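Long-range contacts in Ala-tRNApro hydrolase ProX (Aeropyrum pernix, PDB 1WDV), which probably hydrolyses mischarged alanyl-tRNA(Pro), acting in trans as an editing enzyme for prolyl-tRNA synthetase: residues A[39-48]-A[57-66]; A[14-25]-A[128-139]. All coordinates share one frame; numbering follows the deposited sequence.

From the N terminus the chain runs through helix 4-12 into strand 17-20, the outermost strand on one side of a small antiparallel sheet. About a hundred residues later that strand gains its partner, strand 130-134, and interaction 2 thereby closes a loop that holds most of the protein. Interaction 1 is nested inside it: strand 43-50 turns back after a few residues as strand 55-61, a hairpin within the five-stranded mixed sheet. Interaction 1 thus builds the larger sheet locally, while interaction 2 ties the N-terminal helix and strand to the late part of the chain. Their centres lie about 14 Å apart, and Val43 packs on Phe134 where they touch.

Interaction 1. Residues A[39-48]-A[57-66]; sequences ESEIVKTLIV and AVVIPGDKRL
Lys44 and Ile60 form a hydrogen-bonded antiparallel pair, Lys44 N giving to Ile60 O at 3.0 Å and Lys44 O accepting from Ile60 N. Leu46 and Val58 repeat the pattern two residues on. The Lys44 side chain is worth tracing outward. CB leaves the strand on the face shared with Leu46, and chi1 of 43° sets CG between the backbone N and the carbonyl carbon, which brings Lys44 CG to 3.7 Å from CG1 of Ile60. A bend at chi2 then carries the chain across this isoleucine, with Lys44 CE 3.7 Å from Ile60 CD1 and also close to the Lys64 carbonyl oxygen. At the tip, Lys44 NZ makes a weak hydrogen bond to Lys64 O (2.9 Å) and a weak one to a water that also accepts from Arg65 NE. Lysine suits the site because its methylenes cover an apolar neighbour while its amine reaches the Lys64 carbonyl at the end of the turn 61-64. Farther along, Leu46 crosses Ile60 at about a right angle, CD1 to CD1 at 3.6 Å, and Val48 CG2 meets Leu66 CD2 at 3.6 Å. Val43 CB packs on Val59 CG1 at 3.7 Å, and on the face carrying Thr45 and Val59 small Ala57 leaves room for Thr45 CG2. Gly62 passes close to the carbonyls of Glu39 and Ile42, where a CB would clash. The hairpin is central in the mixed sheet, between strands 79-81 and 108-112; Ile47 packs on helix 84-91, and Ile42 on helix 28-35.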
# COMPACT_ATOMS: atom_id res chain seq x y z
N GLU A 39 11.87 -8.67 3.15
CA GLU A 39 10.75 -7.93 3.71
C GLU A 39 10.57 -6.58 3.04
O GLU A 39 9.45 -6.07 2.94
CB GLU A 39 10.93 -7.70 5.20
CG GLU A 39 10.64 -8.95 6.02
CD GLU A 39 10.53 -8.66 7.49
OE1 GLU A 39 10.36 -7.48 7.86
OE2 GLU A 39 10.61 -9.61 8.29
N SER A 40 11.67 -5.99 2.59
CA SER A 40 11.60 -4.68 1.94
C SER A 40 10.83 -4.76 0.62
O SER A 40 10.40 -3.72 0.11
CB SER A 40 13.00 -4.09 1.71
OG SER A 40 13.70 -4.76 0.67
N GLU A 41 10.66 -5.96 0.09
CA GLU A 41 9.89 -6.15 -1.14
C GLU A 41 8.42 -6.44 -0.91
O GLU A 41 7.65 -6.58 -1.88
CB GLU A 41 10.50 -7.25 -1.99
CG GLU A 41 11.86 -6.80 -2.51
CD GLU A 41 12.74 -7.95 -2.93
OE1 GLU A 41 12.78 -8.28 -4.13
OE2 GLU A 41 13.40 -8.53 -2.04
N ILE A 42 8.02 -6.60 0.35
CA ILE A 42 6.61 -6.81 0.71
C ILE A 42 6.17 -5.42 1.20
O ILE A 42 6.58 -4.98 2.29
CB ILE A 42 6.45 -7.79 1.88
CG1 ILE A 42 7.11 -9.12 1.55
CG2 ILE A 42 4.96 -7.96 2.19
CD1 ILE A 42 6.57 -9.87 0.26
N VAL A 43 5.34 -4.73 0.44
CA VAL A 43 4.99 -3.39 0.86
C VAL A 43 3.63 -3.31 1.52
O VAL A 43 2.71 -4.04 1.15
CB VAL A 43 5.02 -2.40 -0.33
CG1 VAL A 43 6.43 -2.30 -0.87
CG2 VAL A 43 4.09 -2.89 -1.45
N LYS A 44 3.51 -2.43 2.50
CA LYS A 44 2.23 -2.29 3.16
C LYS A 44 1.62 -0.96 2.80
O LYS A 44 2.33 0.02 2.64
CB LYS A 44 2.38 -2.44 4.67
CG LYS A 44 3.56 -1.74 5.26
CD LYS A 44 4.09 -2.56 6.44
CE LYS A 44 5.19 -1.85 7.22
NZ LYS A 44 5.47 -2.55 8.51
N THR A 45 0.30 -0.97 2.60
CA THR A 45 -0.49 0.22 2.29
C THR A 45 -1.08 0.61 3.63
O THR A 45 -2.00 -0.05 4.11
CB THR A 45 -1.67 -0.09 1.33
OG1 THR A 45 -1.17 -0.67 0.12
CG2 THR A 45 -2.40 1.17 0.96
N LEU A 46 -0.55 1.65 4.24
CA LEU A 46 -1.03 2.10 5.53
C LEU A 46 -2.00 3.24 5.39
O LEU A 46 -1.70 4.22 4.72
CB LEU A 46 0.14 2.58 6.40
CG LEU A 46 1.25 1.55 6.60
CD1 LEU A 46 2.41 2.22 7.39
CD2 LEU A 46 0.69 0.34 7.33
N ILE A 47 -3.15 3.15 6.04
CA ILE A 47 -4.09 4.27 5.95
C ILE A 47 -3.78 5.27 7.07
O ILE A 47 -3.68 4.91 8.26
CB ILE A 47 -5.55 3.78 6.05
CG1 ILE A 47 -5.82 2.75 4.95
CG2 ILE A 47 -6.52 4.94 5.95
CD1 ILE A 47 -5.64 3.28 3.50
N VAL A 48 -3.64 6.54 6.68
CA VAL A 48 -3.31 7.60 7.62
C VAL A 48 -4.42 8.66 7.56
O VAL A 48 -4.92 8.97 6.47
CB VAL A 48 -1.95 8.22 7.25
CG1 VAL A 48 -1.60 9.42 8.13
CG2 VAL A 48 -0.86 7.13 7.42
N ALA A 57 -3.24 6.88 1.77
CA ALA A 57 -2.80 5.47 1.68
C ALA A 57 -1.30 5.67 1.44
O ALA A 57 -0.90 6.27 0.46
CB ALA A 57 -3.45 4.78 0.49
N VAL A 58 -0.49 5.15 2.36
CA VAL A 58 0.95 5.36 2.32
C VAL A 58 1.64 4.01 2.16
O VAL A 58 1.56 3.15 3.03
CB VAL A 58 1.39 6.04 3.65
CG1 VAL A 58 2.89 6.45 3.57
CG2 VAL A 58 0.50 7.29 3.90
N VAL A 59 2.34 3.84 1.04
CA VAL A 59 3.02 2.60 0.73
C VAL A 59 4.47 2.64 1.15
O VAL A 59 5.25 3.47 0.65
CB VAL A 59 2.95 2.30 -0.79
CG1 VAL A 59 3.57 0.97 -1.08
CG2 VAL A 59 1.48 2.31 -1.25
N ILE A 60 4.83 1.75 2.08
CA ILE A 60 6.20 1.69 2.60
C ILE A 60 6.75 0.27 2.59
O ILE A 60 6.00 -0.71 2.47
CB ILE A 60 6.30 2.26 4.05
CG1 ILE A 60 5.58 1.33 5.04
CG2 ILE A 60 5.65 3.68 4.12
CD1 ILE A 60 5.85 1.71 6.53
N PRO A 61 8.09 0.14 2.67
CA PRO A 61 8.77 -1.17 2.70
C PRO A 61 8.30 -1.96 3.92
O PRO A 61 8.04 -1.39 4.97
CB PRO A 61 10.24 -0.81 2.81
CG PRO A 61 10.31 0.57 2.27
CD PRO A 61 9.06 1.24 2.74
N GLY A 62 8.25 -3.27 3.78
CA GLY A 62 7.76 -4.12 4.86
C GLY A 62 8.60 -4.16 6.11
O GLY A 62 8.07 -4.51 7.19
N ASP A 63 9.89 -3.84 5.96
CA ASP A 63 10.80 -3.83 7.10
C ASP A 63 10.92 -2.45 7.75
O ASP A 63 11.82 -2.22 8.55
CB ASP A 63 12.20 -4.37 6.71
CG ASP A 63 12.85 -3.61 5.56
OD1 ASP A 63 12.20 -2.76 4.94
OD2 ASP A 63 14.05 -3.89 5.28
N LYS A 64 10.00 -1.53 7.44
CA LYS A 64 10.03 -0.21 8.08
C LYS A 64 8.67 0.08 8.68
O LYS A 64 7.73 -0.70 8.52
CB LYS A 64 10.34 0.89 7.05
CG LYS A 64 11.59 0.66 6.21
CD LYS A 64 12.87 0.92 6.98
CE LYS A 64 14.06 0.96 6.01
NZ LYS A 64 15.34 1.02 6.77
N ARG A 65 8.58 1.18 9.42
CA ARG A 65 7.32 1.62 10.00
C ARG A 65 7.09 3.06 9.55
O ARG A 65 8.01 3.73 9.07
CB ARG A 65 7.34 1.51 11.53
CG ARG A 65 7.15 0.05 11.98
CD ARG A 65 7.18 -0.17 13.48
NE ARG A 65 6.65 -1.49 13.84
CZ ARG A 65 6.96 -2.14 14.97
NH1 ARG A 65 7.80 -1.59 15.83
NH2 ARG A 65 6.37 -3.30 15.25
N LEU A 66 5.86 3.53 9.69
CA LEU A 66 5.57 4.90 9.28
C LEU A 66 6.25 5.95 10.15
O LEU A 66 6.28 5.82 11.38
CB LEU A 66 4.06 5.13 9.32
CG LEU A 66 3.61 6.53 8.85
CD1 LEU A 66 3.68 6.54 7.32
CD2 LEU A 66 2.18 6.81 9.33
O HOH W 1 4.78 -1.97 11.83

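Interaction 2. Residues A[14-25]-A[128-139]; sequences LTWRLLIMQKPT and ENALLEFSPREL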
# COMPACT_ATOMS: atom_id res chain seq x y z
N LEU A 14 -1.94 -2.66 -17.60
CA LEU A 14 -0.68 -2.97 -16.94
C LEU A 14 -0.45 -4.47 -16.84
O LEU A 14 -1.39 -5.28 -17.00
CB LEU A 14 -0.67 -2.31 -15.56
CG LEU A 14 -0.71 -0.77 -15.63
CD1 LEU A 14 -0.98 -0.18 -14.24
CD2 LEU A 14 0.60 -0.24 -16.21
N THR A 15 0.81 -4.84 -16.58
CA THR A 15 1.21 -6.24 -16.47
C THR A 15 1.21 -6.78 -15.04
O THR A 15 1.64 -7.92 -14.82
CB THR A 15 2.63 -6.48 -17.09
OG1 THR A 15 3.65 -5.81 -16.33
CG2 THR A 15 2.69 -5.96 -18.53
N TRP A 16 0.70 -5.99 -14.10
CA TRP A 16 0.67 -6.41 -12.69
C TRP A 16 -0.15 -7.68 -12.54
O TRP A 16 -1.07 -7.94 -13.31
CB TRP A 16 0.06 -5.31 -11.83
CG TRP A 16 0.77 -4.01 -11.93
CD1 TRP A 16 1.91 -3.72 -12.63
CD2 TRP A 16 0.39 -2.81 -11.27
NE1 TRP A 16 2.26 -2.39 -12.44
CE2 TRP A 16 1.34 -1.82 -11.60
CE3 TRP A 16 -0.66 -2.48 -10.41
CZ2 TRP A 16 1.26 -0.51 -11.12
CZ3 TRP A 16 -0.75 -1.19 -9.92
CH2 TRP A 16 0.21 -0.21 -10.28
N ARG A 17 0.16 -8.46 -11.51
CA ARG A 17 -0.51 -9.74 -11.30
C ARG A 17 -0.91 -9.94 -9.86
O ARG A 17 -0.28 -9.38 -8.97
CB ARG A 17 0.45 -10.89 -11.63
CG ARG A 17 1.16 -10.85 -12.95
CD ARG A 17 1.84 -12.21 -13.18
NE ARG A 17 2.79 -12.54 -12.13
CZ ARG A 17 3.54 -13.64 -12.12
NH1 ARG A 17 3.44 -14.51 -13.12
NH2 ARG A 17 4.39 -13.87 -11.12
N LEU A 18 -1.94 -10.75 -9.64
CA LEU A 18 -2.34 -11.10 -8.27
C LEU A 18 -1.80 -12.50 -7.98
O LEU A 18 -2.03 -13.44 -8.75
CB LEU A 18 -3.87 -11.11 -8.10
CG LEU A 18 -4.61 -9.78 -7.97
CD1 LEU A 18 -6.07 -10.09 -7.73
CD2 LEU A 18 -4.04 -8.94 -6.80
N LEU A 19 -1.06 -12.63 -6.88
CA LEU A 19 -0.50 -13.92 -6.49
C LEU A 19 -1.33 -14.36 -5.30
O LEU A 19 -1.66 -13.56 -4.43
CB LEU A 19 0.97 -13.78 -6.12
CG LEU A 19 1.88 -13.30 -7.26
CD1 LEU A 19 3.30 -13.31 -6.74
CD2 LEU A 19 1.75 -14.18 -8.52
N ILE A 20 -1.67 -15.65 -5.25
CA ILE A 20 -2.52 -16.14 -4.17
C ILE A 20 -1.81 -17.02 -3.17
O ILE A 20 -1.14 -17.97 -3.55
CB ILE A 20 -3.68 -16.97 -4.78
CG1 ILE A 20 -4.33 -16.19 -5.93
CG2 ILE A 20 -4.69 -17.33 -3.69
CD1 ILE A 20 -4.85 -14.82 -5.52
N MSE A 21 -1.96 -16.73 -1.89
CA MSE A 21 -1.36 -17.53 -0.83
C MSE A 21 -2.44 -18.52 -0.39
O MSE A 21 -3.56 -18.14 -0.14
CB MSE A 21 -0.95 -16.62 0.33
CG MSE A 21 -0.15 -15.41 -0.13
SE MSE A 21 1.53 -15.96 -0.87
CE MSE A 21 1.87 -16.93 0.61
N GLN A 22 -2.11 -19.80 -0.30
CA GLN A 22 -3.11 -20.79 0.07
C GLN A 22 -3.78 -20.44 1.41
O GLN A 22 -4.99 -20.58 1.57
CB GLN A 22 -2.47 -22.18 0.12
CG GLN A 22 -3.49 -23.29 0.15
CD GLN A 22 -3.81 -23.70 1.56
OE1 GLN A 22 -2.89 -23.93 2.36
NE2 GLN A 22 -5.11 -23.80 1.90
N LYS A 23 -2.96 -20.00 2.36
CA LYS A 23 -3.46 -19.55 3.65
C LYS A 23 -2.96 -18.11 3.76
O LYS A 23 -1.83 -17.81 3.39
CB LYS A 23 -2.88 -20.39 4.79
CG LYS A 23 -3.47 -21.80 4.80
CD LYS A 23 -2.83 -22.68 5.84
CE LYS A 23 -3.43 -24.08 5.79
NZ LYS A 23 -2.91 -24.90 6.93
N PRO A 24 -3.80 -17.20 4.25
CA PRO A 24 -3.28 -15.83 4.34
C PRO A 24 -2.06 -15.71 5.27
O PRO A 24 -1.98 -16.38 6.29
CB PRO A 24 -4.50 -15.03 4.84
CG PRO A 24 -5.34 -16.06 5.56
CD PRO A 24 -5.18 -17.32 4.74
N THR A 25 -1.11 -14.86 4.91
CA THR A 25 0.05 -14.72 5.77
C THR A 25 -0.35 -13.82 6.92
O THR A 25 -1.22 -12.95 6.78
CB THR A 25 1.25 -14.13 5.04
OG1 THR A 25 0.88 -12.91 4.37
CG2 THR A 25 1.76 -15.13 4.02
N GLU A 128 -7.30 -10.92 1.88
CA GLU A 128 -6.29 -11.33 2.85
C GLU A 128 -5.28 -12.31 2.28
O GLU A 128 -4.13 -12.35 2.72
CB GLU A 128 -6.96 -11.98 4.07
CG GLU A 128 -7.66 -11.01 5.02
CD GLU A 128 -6.67 -10.21 5.86
OE1 GLU A 128 -5.49 -10.62 5.95
OE2 GLU A 128 -7.09 -9.18 6.45
N ASN A 129 -5.70 -13.11 1.30
CA ASN A 129 -4.82 -14.11 0.70
C ASN A 129 -4.24 -13.73 -0.66
O ASN A 129 -3.67 -14.58 -1.36
CB ASN A 129 -5.58 -15.43 0.56
CG ASN A 129 -6.65 -15.39 -0.51
OD1 ASN A 129 -7.10 -14.32 -0.92
ND2 ASN A 129 -7.09 -16.56 -0.96
N ALA A 130 -4.35 -12.47 -1.06
CA ALA A 130 -3.84 -12.11 -2.37
C ALA A 130 -2.84 -10.99 -2.27
O ALA A 130 -3.03 -10.03 -1.52
CB ALA A 130 -5.01 -11.66 -3.30
N LEU A 131 -1.73 -11.15 -2.99
CA LEU A 131 -0.70 -10.14 -3.05
C LEU A 131 -0.64 -9.56 -4.46
O LEU A 131 -0.74 -10.29 -5.45
CB LEU A 131 0.65 -10.75 -2.67
CG LEU A 131 0.70 -11.24 -1.22
CD1 LEU A 131 1.78 -12.31 -1.09
CD2 LEU A 131 1.00 -10.07 -0.29
N LEU A 132 -0.47 -8.25 -4.56
CA LEU A 132 -0.37 -7.61 -5.87
C LEU A 132 1.09 -7.42 -6.24
O LEU A 132 1.82 -6.71 -5.54
CB LEU A 132 -1.03 -6.23 -5.84
CG LEU A 132 -0.87 -5.33 -7.08
CD1 LEU A 132 -1.59 -5.98 -8.26
CD2 LEU A 132 -1.44 -3.94 -6.78
N GLU A 133 1.52 -8.06 -7.32
CA GLU A 133 2.89 -7.93 -7.79
C GLU A 133 2.87 -6.74 -8.73
O GLU A 133 2.17 -6.77 -9.77
CB GLU A 133 3.30 -9.18 -8.55
CG GLU A 133 4.67 -9.10 -9.20
CD GLU A 133 4.85 -10.29 -10.14
OE1 GLU A 133 5.22 -11.37 -9.66
OE2 GLU A 133 4.57 -10.15 -11.34
N PHE A 134 3.61 -5.68 -8.37
CA PHE A 134 3.62 -4.46 -9.19
C PHE A 134 4.94 -3.68 -9.16
O PHE A 134 5.82 -3.94 -8.36
CB PHE A 134 2.47 -3.53 -8.74
CG PHE A 134 2.71 -2.82 -7.41
CD1 PHE A 134 3.23 -1.52 -7.38
CD2 PHE A 134 2.37 -3.44 -6.20
CE1 PHE A 134 3.41 -0.86 -6.16
CE2 PHE A 134 2.55 -2.79 -4.98
CZ PHE A 134 3.07 -1.49 -4.95
N SER A 135 5.04 -2.70 -10.04
CA SER A 135 6.24 -1.86 -10.12
C SER A 135 5.94 -0.53 -9.45
O SER A 135 4.99 0.14 -9.82
CB SER A 135 6.56 -1.56 -11.59
OG SER A 135 7.34 -0.36 -11.68
N PRO A 136 6.75 -0.14 -8.46
CA PRO A 136 6.55 1.13 -7.76
C PRO A 136 6.54 2.30 -8.74
O PRO A 136 5.66 3.17 -8.67
CB PRO A 136 7.73 1.19 -6.80
CG PRO A 136 7.88 -0.28 -6.41
CD PRO A 136 7.73 -0.99 -7.75
N ARG A 137 7.49 2.33 -9.66
CA ARG A 137 7.49 3.44 -10.61
C ARG A 137 6.23 3.50 -11.45
O ARG A 137 5.71 4.59 -11.71
CB ARG A 137 8.70 3.35 -11.52
CG ARG A 137 9.92 3.71 -10.76
CD ARG A 137 11.13 3.81 -11.67
NE ARG A 137 12.14 4.64 -11.04
CZ ARG A 137 13.44 4.46 -11.23
NH1 ARG A 137 13.86 3.49 -12.04
NH2 ARG A 137 14.30 5.27 -10.63
N GLU A 138 5.74 2.34 -11.88
CA GLU A 138 4.53 2.31 -12.70
C GLU A 138 3.34 2.78 -11.86
O GLU A 138 2.44 3.45 -12.36
CB GLU A 138 4.27 0.90 -13.26
CG GLU A 138 5.34 0.47 -14.30
CD GLU A 138 5.09 -0.93 -14.88
OE1 GLU A 138 4.14 -1.62 -14.45
OE2 GLU A 138 5.87 -1.34 -15.76
N LEU A 139 3.36 2.46 -10.57
CA LEU A 139 2.28 2.87 -9.70
C LEU A 139 2.28 4.40 -9.61
O LEU A 139 1.24 5.04 -9.73
CB LEU A 139 2.48 2.27 -8.30
CG LEU A 139 1.53 2.84 -7.25
CD1 LEU A 139 0.13 2.42 -7.57
CD2 LEU A 139 1.96 2.32 -5.84
O HOH W 2 2.80 -2.94 -16.54
O HOH W 3 3.76 -8.03 -12.54
O HOH W 4 -6.32 -19.29 -0.62
O HOH W 5 -1.62 -13.45 2.45
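Trp16 lays its indole against Phe134, whose CB sits over the face of the five-membered ring, 3.5 Å from its centroid, in a CH-pi contact. The two rings themselves meet obliquely, their planes at 48°. With chi1 of -57° Trp16 carries CG beside its own backbone N, and chi2 near zero turns the ring so that NE1 faces helix 136-143. There Trp16 NE1 donates to Glu138 OE1 at 2.9 Å, with the carboxylate nearly coplanar with the indole. The same oxygen accepts from a water held by Thr15 N, and Leu14 CD1 lies over the opposite ring face, offset toward the rim. Leu139 CD1 touches Trp16 CH2 at 3.8 Å. Tryptophan suits this junction, since it offers a broad apolar surface and one N-H at its rim; a leucine in its place would probably leave Glu138 OE1 without its indole donor and open a gap beside Phe134 CB.

Along the strands, Arg17 and Glu133 run side by side. The arginine bends at chi3 (-58°), bringing Arg17 NH2 to Glu133 OE1 at 3.0 Å, on the syn side but tilted out of the carboxylate plane, in a salt bridge; NE adds a weak bond to OE2. Two backbone bonds join the next pair, Leu19 N to Leu131 O and Leu131 N to Leu19 O, both 2.8 Å and nearly straight, and Met21 N extends the pairing to Asn129 O. Selenomethionine Met21, bent at chi2 and chi3, lays SE 3.7 Å from Leu131 CD1. At the helix start Ser135 is the N-cap, its OG accepting from Glu138 N. This is antiparallel sheet pairing made between distant parts of the chain, the edge strand 17-20 lying beside the central strand 130-134 of the three-stranded sheet, with helix 4-12 packed against Trp16 and Leu132.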